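Insecticyanin A form (Manduca sexta, PDB 1Z24) binds the bile pigment biliverdin IX gamma in a hydrophobic pocket, forming a blue protein that, mixed with carotenes, gives hornworms their green camouflage. Local coordinates at residues 10-15 against 115-120; 111-116 against 150-155. All coordinates share one frame; numbering follows the deposited sequence.

Interaction 1. Residues 10-15 against 115-120; sequences PDVKPV and INYNCD. With BLV (biliverdin IX gamma chromophore), chain B.
On the outer wall of the lipocalin beta-barrel, P10 and V12 of the loop after strand 3-6 rest against Y117 and C119 of strand 113-122. The strand alternates: these two side chains turn toward the loop, whereas N116, N118 and D120 line the biliverdin pocket. The Y117 ring is swung out against the loop by a first torsion that sets CG opposite the backbone N (chi1 161°). P10 CG approaches the phenol oxygen, Y117 OH, at 3.9 Å, and V12 CG1 meets Y117 CE2 obliquely at 4.2 Å; I130 packs on the same tyrosine from the neighbouring strand. The loop is also tied covalently, since C119 SG is in a disulfide with C9, next to P10, whose CD lies 4.4 Å from that sulfur. No hydrogen bond joins the two segments, and 136 Å² is buried between them. On the pocket side, N118 uses both ends of its amide: OD1 is hydrogen-bonded to H131 ND1, while ND2 donates to the chromophore. Replacing N118 by an alanine would probably leave one propionate oxygen of biliverdin without this donor and H131 ND1 without its amide partner. D120 OD1 lies 3.0 Å from the same oxygen, BLV O1A. The hydrogen bond from the amide is nearly straight: N118 ND2 to BLV O1A is 2.9 Å, with an N-H...O angle of 169°.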
ATOM      1  N   PRO A  10       0.641   3.944  -2.616  1.00 29.05           N
ATOM      2  CA  PRO A  10       1.481   2.839  -2.181  1.00 28.92           C
ATOM      3  C   PRO A  10       2.735   2.700  -3.002  1.00 22.10           C
ATOM      4  O   PRO A  10       2.904   3.279  -4.099  1.00 27.60           O
ATOM      5  CB  PRO A  10       0.775   1.543  -2.538  1.00 21.52           C
ATOM      6  CG  PRO A  10      -0.244   1.986  -3.559  1.00 25.24           C
ATOM      7  CD  PRO A  10      -0.609   3.395  -3.124  1.00 24.10           C
ATOM      8  N   ASP A  11       3.630   1.891  -2.466  1.00 25.49           N
ATOM      9  CA  ASP A  11       4.854   1.694  -3.206  1.00 20.08           C
ATOM     10  C   ASP A  11       4.479   0.860  -4.426  1.00 25.91           C
ATOM     11  O   ASP A  11       3.649  -0.042  -4.366  1.00 29.69           O
ATOM     12  CB  ASP A  11       5.799   0.911  -2.303  1.00 30.55           C
ATOM     13  CG  ASP A  11       7.207   0.579  -2.866  1.00 45.57           C
ATOM     14  OD1 ASP A  11       7.904  -0.321  -2.401  1.00 72.15           O
ATOM     15  OD2 ASP A  11       7.590   1.333  -3.895  1.00 41.02           O
ATOM     16  N   VAL A  12       5.076   1.162  -5.543  1.00 27.99           N
ATOM     17  CA  VAL A  12       4.824   0.433  -6.776  1.00 30.71           C
ATOM     18  C   VAL A  12       6.027   0.596  -7.706  1.00 23.38           C
ATOM     19  O   VAL A  12       6.687   1.620  -7.734  1.00 26.62           O
ATOM     20  CB  VAL A  12       3.561   0.943  -7.419  1.00 43.33           C
ATOM     21  CG1 VAL A  12       3.682   2.397  -7.426  1.00 35.18           C
ATOM     22  CG2 VAL A  12       3.721   0.633  -8.875  1.00 48.79           C
ATOM     23  N   LYS A  13       6.353  -0.417  -8.453  1.00 28.43           N
ATOM     24  CA  LYS A  13       7.481  -0.368  -9.376  1.00 24.62           C
ATOM     25  C   LYS A  13       6.978  -0.788 -10.732  1.00 30.61           C
ATOM     26  O   LYS A  13       6.418  -1.853 -10.851  1.00 29.26           O
ATOM     27  CB  LYS A  13       8.542  -1.366  -8.925  1.00 23.66           C
ATOM     28  CG  LYS A  13       9.701  -1.462  -9.887  1.00 31.16           C
ATOM     29  CD  LYS A  13      10.653  -2.658  -9.697  1.00 25.08           C
ATOM     30  CE  LYS A  13      10.107  -3.910 -10.386  1.00 32.54           C
ATOM     31  NZ  LYS A  13       9.832  -3.807 -11.848  1.00 28.59           N
ATOM     32  N   PRO A  14       7.142   0.051 -11.736  1.00 29.79           N
ATOM     33  CA  PRO A  14       6.684  -0.220 -13.069  1.00 21.56           C
ATOM     34  C   PRO A  14       7.536  -1.255 -13.771  1.00 34.13           C
ATOM     35  O   PRO A  14       8.506  -1.734 -13.224  1.00 24.96           O
ATOM     36  CB  PRO A  14       6.745   1.099 -13.792  1.00 29.52           C
ATOM     37  CG  PRO A  14       7.668   2.000 -12.985  1.00 23.46           C
ATOM     38  CD  PRO A  14       7.884   1.288 -11.678  1.00 21.58           C
ATOM     39  N   VAL A  15       7.142  -1.600 -14.982  1.00 20.82           N
ATOM     40  CA  VAL A  15       7.845  -2.585 -15.755  1.00 26.09           C
ATOM     41  C   VAL A  15       9.329  -2.279 -15.996  1.00 25.16           C
ATOM     42  O   VAL A  15       9.734  -1.136 -16.207  1.00 28.32           O
ATOM     43  CB  VAL A  15       7.068  -2.817 -17.065  1.00 41.36           C
ATOM     44  CG1 VAL A  15       7.170  -1.577 -17.931  1.00 21.55           C
ATOM     45  CG2 VAL A  15       7.669  -3.995 -17.854  1.00 29.18           C
ATOM     46  N   ILE A 115      -0.718  -2.645 -19.286  1.00 27.80           N
ATOM     47  CA  ILE A 115      -1.451  -2.303 -18.066  1.00 20.37           C
ATOM     48  C   ILE A 115      -0.754  -1.060 -17.515  1.00 21.27           C
ATOM     49  O   ILE A 115       0.400  -1.127 -17.040  1.00 27.83           O
ATOM     50  CB  ILE A 115      -1.590  -3.415 -17.041  1.00 28.36           C
ATOM     51  CG1 ILE A 115      -2.264  -4.611 -17.698  1.00 27.33           C
ATOM     52  CG2 ILE A 115      -2.441  -2.981 -15.867  1.00 22.76           C
ATOM     53  CD1 ILE A 115      -2.050  -5.848 -16.830  1.00 45.51           C
ATOM     54  N   ASN A 116      -1.460   0.082 -17.625  1.00 19.59           N
ATOM     55  CA  ASN A 116      -0.984   1.407 -17.189  1.00 19.76           C
ATOM     56  C   ASN A 116      -1.673   1.868 -15.925  1.00 30.13           C
ATOM     57  O   ASN A 116      -2.806   1.482 -15.658  1.00 22.08           O
ATOM     58  CB  ASN A 116      -1.158   2.448 -18.319  1.00 25.73           C
ATOM     59  CG  ASN A 116      -0.082   2.313 -19.382  1.00 21.58           C
ATOM     60  OD1 ASN A 116       0.155   3.216 -20.162  1.00 35.17           O
ATOM     61  ND2 ASN A 116       0.542   1.224 -19.406  1.00 24.48           N
ATOM     62  N   TYR A 117      -0.987   2.692 -15.152  1.00 22.58           N
ATOM     63  CA  TYR A 117      -1.574   3.144 -13.905  1.00 24.71           C
ATOM     64  C   TYR A 117      -1.009   4.453 -13.407  1.00 26.97           C
ATOM     65  O   TYR A 117      -0.037   4.903 -13.912  1.00 21.05           O
ATOM     66  CB  TYR A 117      -1.039   2.068 -12.938  1.00 20.44           C
ATOM     67  CG  TYR A 117      -1.008   2.282 -11.412  1.00 26.82           C
ATOM     68  CD1 TYR A 117      -2.015   1.734 -10.614  1.00 28.66           C
ATOM     69  CD2 TYR A 117       0.037   2.979 -10.798  1.00 25.91           C
ATOM     70  CE1 TYR A 117      -2.023   1.867  -9.221  1.00 28.27           C
ATOM     71  CE2 TYR A 117       0.058   3.114  -9.408  1.00 24.36           C
ATOM     72  CZ  TYR A 117      -0.962   2.555  -8.634  1.00 27.61           C
ATOM     73  OH  TYR A 117      -0.926   2.688  -7.283  1.00 29.66           O
ATOM     74  N   ASN A 118      -1.637   5.065 -12.422  1.00 27.07           N
ATOM     75  CA  ASN A 118      -1.166   6.303 -11.819  1.00 24.90           C
ATOM     76  C   ASN A 118      -1.819   6.423 -10.445  1.00 36.27           C
ATOM     77  O   ASN A 118      -2.812   5.773 -10.194  1.00 22.96           O
ATOM     78  CB  ASN A 118      -1.094   7.607 -12.595  1.00 15.15           C
ATOM     79  CG  ASN A 118      -2.265   8.516 -12.303  1.00 14.85           C
ATOM     80  OD1 ASN A 118      -3.439   8.142 -12.455  1.00 28.34           O
ATOM     81  ND2 ASN A 118      -1.937   9.733 -11.950  1.00 27.77           N
ATOM     82  N   CYS A 119      -1.229   7.207  -9.574  1.00 27.55           N
ATOM     83  CA  CYS A 119      -1.663   7.448  -8.220  1.00 19.89           C
ATOM     84  C   CYS A 119      -1.441   8.906  -8.005  1.00 28.44           C
ATOM     85  O   CYS A 119      -0.347   9.408  -8.177  1.00 22.98           O
ATOM     86  CB  CYS A 119      -0.900   6.583  -7.161  1.00 18.29           C
ATOM     87  SG  CYS A 119      -1.685   6.867  -5.544  1.00 25.23           S
ATOM     88  N   ASP A 120      -2.509   9.583  -7.670  1.00 28.06           N
ATOM     89  CA  ASP A 120      -2.521  11.019  -7.441  1.00 26.91           C
ATOM     90  C   ASP A 120      -2.833  11.320  -5.983  1.00 34.26           C
ATOM     91  O   ASP A 120      -3.952  11.063  -5.513  1.00 24.27           O
ATOM     92  CB  ASP A 120      -3.640  11.535  -8.355  1.00 26.77           C
ATOM     93  CG  ASP A 120      -3.677  13.041  -8.487  1.00 39.12           C
ATOM     94  OD1 ASP A 120      -3.936  13.591  -9.546  1.00 27.54           O
ATOM     95  OD2 ASP A 120      -3.380  13.716  -7.406  1.00 26.92           O
TER
HETATM   96  NA  BLV B 195      -4.815  10.773 -18.368  1.00 24.15           N
HETATM   97  C1A BLV B 195      -4.858  11.584 -17.284  1.00 24.98           C
HETATM   98  C2A BLV B 195      -3.760  11.374 -16.356  1.00 28.95           C
HETATM   99  C3A BLV B 195      -2.999  10.389 -16.913  1.00 17.72           C
HETATM  100  C4A BLV B 195      -3.679  10.016 -18.168  1.00 21.30           C
HETATM  101  CMA BLV B 195      -1.712   9.672 -16.356  1.00  8.95           C
HETATM  102  OA  BLV B 195      -5.732  12.409 -17.126  1.00 24.83           O
HETATM  103  CAA BLV B 195      -3.571  12.057 -15.062  1.00 21.36           C
HETATM  104  CBA BLV B 195      -4.562  11.374 -14.167  1.00 20.54           C
HETATM  105  CGA BLV B 195      -4.618  12.123 -12.837  1.00 26.58           C
HETATM  106  O1A BLV B 195      -4.072  11.710 -11.850  1.00 21.39           O
HETATM  107  O2A BLV B 195      -5.193  13.164 -12.790  1.00 28.06           O
HETATM  108  CHB BLV B 195      -3.215   9.002 -19.004  1.00 24.83           C
HETATM  109  NB  BLV B 195      -4.808   9.059 -20.858  1.00 22.06           N
HETATM  110  C1B BLV B 195      -3.847   8.430 -20.096  1.00 23.55           C
HETATM  111  C2B BLV B 195      -3.558   7.115 -20.612  1.00 18.21           C
HETATM  112  C3B BLV B 195      -4.351   6.963 -21.673  1.00 32.10           C
HETATM  113  C4B BLV B 195      -5.148   8.186 -21.815  1.00 32.87           C
HETATM  114  CMB BLV B 195      -2.543   6.129 -20.054  1.00 18.64           C
HETATM  115  CAB BLV B 195      -4.431   5.750 -22.550  1.00 30.14           C
HETATM  116  CBB BLV B 195      -5.712   5.418 -22.915  1.00 27.45           C
HETATM  117  CHC BLV B 195      -6.058   8.399 -22.860  1.00 19.54           C
HETATM  118  NC  BLV B 195      -7.112  10.547 -22.476  1.00 23.44           N
HETATM  119  C1C BLV B 195      -6.769   9.495 -23.257  1.00 32.16           C
HETATM  120  C2C BLV B 195      -7.306   9.644 -24.620  1.00 21.57           C
HETATM  121  C3C BLV B 195      -7.961  10.800 -24.743  1.00 33.68           C
HETATM  122  C4C BLV B 195      -7.839  11.394 -23.350  1.00 24.84           C
HETATM  123  CMC BLV B 195      -7.047   8.707 -25.703  1.00 22.62           C
HETATM  124  CAC BLV B 195      -8.731  11.483 -25.890  1.00 26.95           C
HETATM  125  CBC BLV B 195      -8.878  12.830 -25.919  1.00 20.73           C
HETATM  126  CHD BLV B 195      -8.469  12.615 -22.921  1.00 28.77           C
HETATM  127  ND  BLV B 195      -6.738  13.398 -21.340  1.00 25.23           N
HETATM  128  C1D BLV B 195      -7.977  13.544 -22.026  1.00 32.09           C
HETATM  129  C2D BLV B 195      -8.611  14.847 -21.654  1.00 31.24           C
HETATM  130  C3D BLV B 195      -7.773  15.474 -20.761  1.00 38.77           C
HETATM  131  C4D BLV B 195      -6.645  14.572 -20.603  1.00 32.57           C
HETATM  132  CMD BLV B 195      -9.925  15.398 -22.119  1.00 24.53           C
HETATM  133  OD  BLV B 195      -5.701  14.824 -19.893  1.00 27.26           O
HETATM  134  CAD BLV B 195      -7.973  16.793 -20.128  1.00 21.94           C
HETATM  135  CBD BLV B 195      -7.093  17.798 -20.847  1.00 20.54           C
HETATM  136  CGD BLV B 195      -7.076  19.181 -20.100  1.00 35.73           C
HETATM  137  O1D BLV B 195      -7.823  20.045 -20.436  1.00 31.02           O
HETATM  138  O2D BLV B 195      -6.331  19.388 -19.161  1.00 29.54           O

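Interaction 2. Residues 111-116 against 150-155; sequences KNYAIN and DNVLKT
I115 and Y113, on the outer face of strand 113-122, meet V152 and L153 of helix 144-154, the alpha-helix that packs against the outside of the lipocalin barrel. Strand 113-116 and helix 150-154 run in nearly the same direction, their axes 10.1 Å apart at closest approach and 23° in angle. The tight part centres on I115, a buried residue. Its CG1 branch lies anti to the carbonyl carbon and extends through chi2 164°, which carries CD1 to the helix; there I115 CD1 touches V152 CG1 at 3.6 Å, the two side chains passing in opposite directions. The same CD1 is 4.2 Å from L153 CG. The second branch adds to the grip, I115 CG2 standing 4.2 Å from L153 CD2. Alongside, the buried Y113 crosses V152 obliquely, Y113 OH lying 3.9 Å from V152 CG2, while V148 and V149 of the same helix touch the tyrosine too. A107 of the adjacent strand lies against V152. The opposite character appears on the solvent side, where N151, K154 and T155 are exposed and make no contact with the strand. The bonds of segment 150-155 stay within its own part of the chain: D150 pairs with K146 in a salt bridge, and V152 O accepts from both T155 OG1, at 2.6 Å, and T155 N, at 2.7 Å. With no hydrogen bond or salt bridge between the segments, their adhesion rests on aliphatic carbons packed together, and even Y113 OH meets a methyl group, V152 CG2.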
ATOM      1  N   LYS A 111       3.379  -6.182 -28.030  1.00 40.21           N
ATOM      2  CA  LYS A 111       2.599  -6.452 -29.235  1.00 30.87           C
ATOM      3  C   LYS A 111       1.120  -6.540 -28.984  1.00 26.66           C
ATOM      4  O   LYS A 111       0.357  -6.358 -29.912  1.00 32.52           O
ATOM      5  CB  LYS A 111       2.829  -7.847 -29.756  1.00 33.70           C
ATOM      6  CG  LYS A 111       4.277  -8.131 -29.801  1.00 39.43           C
ATOM      7  CD  LYS A 111       4.887  -7.526 -31.050  1.00 64.48           C
ATOM      8  CE  LYS A 111       6.319  -7.995 -31.294  1.00100.00           C
ATOM      9  NZ  LYS A 111       7.359  -7.092 -30.739  1.00100.00           N
ATOM     10  N   ASN A 112       0.671  -6.850 -27.773  1.00 24.33           N
ATOM     11  CA  ASN A 112      -0.785  -6.954 -27.637  1.00 22.36           C
ATOM     12  C   ASN A 112      -1.468  -6.208 -26.499  1.00 33.88           C
ATOM     13  O   ASN A 112      -2.592  -5.758 -26.660  1.00 27.49           O
ATOM     14  CB  ASN A 112      -1.107  -8.391 -27.188  1.00 30.86           C
ATOM     15  CG  ASN A 112      -0.549  -9.314 -28.189  1.00 50.45           C
ATOM     16  OD1 ASN A 112      -0.930  -9.264 -29.334  1.00 32.11           O
ATOM     17  ND2 ASN A 112       0.417 -10.080 -27.794  1.00 31.44           N
ATOM     18  N   TYR A 113      -0.837  -6.132 -25.333  1.00 27.12           N
ATOM     19  CA  TYR A 113      -1.491  -5.459 -24.223  1.00 30.80           C
ATOM     20  C   TYR A 113      -0.500  -4.697 -23.367  1.00 27.68           C
ATOM     21  O   TYR A 113       0.727  -4.943 -23.371  1.00 26.79           O
ATOM     22  CB  TYR A 113      -2.205  -6.523 -23.296  1.00 19.96           C
ATOM     23  CG  TYR A 113      -1.180  -7.203 -22.404  1.00 36.03           C
ATOM     24  CD1 TYR A 113      -0.824  -6.692 -21.144  1.00 28.43           C
ATOM     25  CD2 TYR A 113      -0.533  -8.360 -22.848  1.00 24.93           C
ATOM     26  CE1 TYR A 113       0.185  -7.288 -20.380  1.00 33.02           C
ATOM     27  CE2 TYR A 113       0.462  -8.989 -22.098  1.00 32.38           C
ATOM     28  CZ  TYR A 113       0.818  -8.435 -20.865  1.00 35.72           C
ATOM     29  OH  TYR A 113       1.783  -9.039 -20.139  1.00 34.72           O
ATOM     30  N   ALA A 114      -1.085  -3.785 -22.614  1.00 26.03           N
ATOM     31  CA  ALA A 114      -0.364  -2.977 -21.661  1.00 26.46           C
ATOM     32  C   ALA A 114      -1.282  -2.682 -20.498  1.00 25.25           C
ATOM     33  O   ALA A 114      -2.479  -2.488 -20.692  1.00 24.56           O
ATOM     34  CB  ALA A 114       0.192  -1.632 -22.152  1.00 17.93           C
ATOM     35  N   ILE A 115      -0.718  -2.645 -19.286  1.00 27.80           N
ATOM     36  CA  ILE A 115      -1.451  -2.303 -18.066  1.00 20.37           C
ATOM     37  C   ILE A 115      -0.754  -1.060 -17.515  1.00 21.27           C
ATOM     38  O   ILE A 115       0.400  -1.127 -17.040  1.00 27.83           O
ATOM     39  CB  ILE A 115      -1.590  -3.415 -17.041  1.00 28.36           C
ATOM     40  CG1 ILE A 115      -2.264  -4.611 -17.698  1.00 27.33           C
ATOM     41  CG2 ILE A 115      -2.441  -2.981 -15.867  1.00 22.76           C
ATOM     42  CD1 ILE A 115      -2.050  -5.848 -16.830  1.00 45.51           C
ATOM     43  N   ASN A 116      -1.460   0.082 -17.625  1.00 19.59           N
ATOM     44  CA  ASN A 116      -0.984   1.407 -17.189  1.00 19.76           C
ATOM     45  C   ASN A 116      -1.673   1.868 -15.925  1.00 30.13           C
ATOM     46  O   ASN A 116      -2.806   1.482 -15.658  1.00 22.08           O
ATOM     47  CB  ASN A 116      -1.158   2.448 -18.319  1.00 25.73           C
ATOM     48  CG  ASN A 116      -0.082   2.313 -19.382  1.00 21.58           C
ATOM     49  OD1 ASN A 116       0.155   3.216 -20.162  1.00 35.17           O
ATOM     50  ND2 ASN A 116       0.542   1.224 -19.406  1.00 24.48           N
ATOM     51  N   ASP A 150      -5.680 -11.141 -17.605  1.00 29.04           N
ATOM     52  CA  ASP A 150      -6.279 -11.407 -16.339  1.00 23.33           C
ATOM     53  C   ASP A 150      -5.330 -11.983 -15.326  1.00 40.03           C
ATOM     54  O   ASP A 150      -5.476 -11.760 -14.134  1.00 26.91           O
ATOM     55  CB  ASP A 150      -7.301 -12.529 -16.454  1.00 32.24           C
ATOM     56  CG  ASP A 150      -8.616 -12.204 -17.102  1.00 51.12           C
ATOM     57  OD1 ASP A 150      -9.312 -13.128 -17.545  1.00 64.06           O
ATOM     58  OD2 ASP A 150      -8.913 -10.893 -17.149  1.00 41.56           O
ATOM     59  N   ASN A 151      -4.388 -12.763 -15.776  1.00 28.45           N
ATOM     60  CA  ASN A 151      -3.480 -13.352 -14.810  1.00 22.05           C
ATOM     61  C   ASN A 151      -2.442 -12.360 -14.335  1.00 25.73           C
ATOM     62  O   ASN A 151      -1.992 -12.396 -13.194  1.00 27.94           O
ATOM     63  CB  ASN A 151      -2.801 -14.513 -15.463  1.00 22.84           C
ATOM     64  CG  ASN A 151      -3.579 -15.789 -15.199  1.00 29.42           C
ATOM     65  OD1 ASN A 151      -3.282 -16.514 -14.239  1.00 29.78           O
ATOM     66  ND2 ASN A 151      -4.586 -16.073 -16.038  1.00 21.23           N
ATOM     67  N   VAL A 152      -2.058 -11.468 -15.225  1.00 33.15           N
ATOM     68  CA  VAL A 152      -1.075 -10.463 -14.874  1.00 30.51           C
ATOM     69  C   VAL A 152      -1.704  -9.489 -13.857  1.00 39.76           C
ATOM     70  O   VAL A 152      -1.111  -9.158 -12.777  1.00 30.00           O
ATOM     71  CB  VAL A 152      -0.538  -9.770 -16.147  1.00 24.44           C
ATOM     72  CG1 VAL A 152       0.194  -8.484 -15.792  1.00 32.07           C
ATOM     73  CG2 VAL A 152       0.543 -10.594 -16.828  1.00 22.22           C
ATOM     74  N   LEU A 153      -2.898  -9.045 -14.227  1.00 24.65           N
ATOM     75  CA  LEU A 153      -3.644  -8.139 -13.384  1.00 38.11           C
ATOM     76  C   LEU A 153      -3.766  -8.677 -11.982  1.00 31.57           C
ATOM     77  O   LEU A 153      -3.598  -7.954 -11.047  1.00 33.65           O
ATOM     78  CB  LEU A 153      -5.107  -8.052 -13.773  1.00 30.45           C
ATOM     79  CG  LEU A 153      -5.385  -6.814 -14.532  1.00 36.41           C
ATOM     80  CD1 LEU A 153      -6.864  -6.871 -14.678  1.00 38.22           C
ATOM     81  CD2 LEU A 153      -4.977  -5.557 -13.767  1.00 26.69           C
ATOM     82  N   LYS A 154      -3.960  -9.945 -11.901  1.00 26.68           N
ATOM     83  CA  LYS A 154      -4.050 -10.549 -10.611  1.00 28.59           C
ATOM     84  C   LYS A 154      -2.802 -10.298  -9.730  1.00 32.80           C
ATOM     85  O   LYS A 154      -2.867 -10.053  -8.534  1.00 29.20           O
ATOM     86  CB  LYS A 154      -4.100 -12.014 -10.912  1.00 40.02           C
ATOM     87  CG  LYS A 154      -5.054 -12.759 -10.046  1.00 30.87           C
ATOM     88  CD  LYS A 154      -4.821 -14.271 -10.043  1.00100.00           C
ATOM     89  CE  LYS A 154      -5.311 -15.010  -8.787  1.00 99.45           C
ATOM     90  NZ  LYS A 154      -4.292 -15.186  -7.716  1.00 29.68           N
ATOM     91  N   THR A 155      -1.646 -10.239 -10.349  1.00 24.78           N
ATOM     92  CA  THR A 155      -0.501  -9.985  -9.521  1.00 22.84           C
ATOM     93  C   THR A 155      -0.493  -8.569  -9.006  1.00 37.63           C
ATOM     94  O   THR A 155       0.314  -8.195  -8.196  1.00 31.75           O
ATOM     95  CB  THR A 155       0.764 -10.307 -10.220  1.00 32.18           C
ATOM     96  OG1 THR A 155       0.892  -9.285 -11.180  1.00 23.42           O
ATOM     97  CG2 THR A 155       0.445 -11.615 -10.943  1.00 24.42           C
TER

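Overall arrangement
Interactions 1 and 2 use successive parts of one strand, 113-122, overlapping at I115 and N116, with centres 13 Å apart. Interaction 2 covers the earlier part of its outer face with a helix; interaction 1 covers the later part with the N-terminal loop. Both contacts lie on the face of the strand turned from the pigment. I115 faces the helix, its side chain about 10 Å from biliverdin, whereas N116 turns inward, placing N116 OD1 at 4.0 Å from the methyl carbon BLV CMB and in a hydrogen bond with Y88 OH. The strand thus separates outer packing from the pocket, where R97 and N37 also hydrogen-bond to the chromophore.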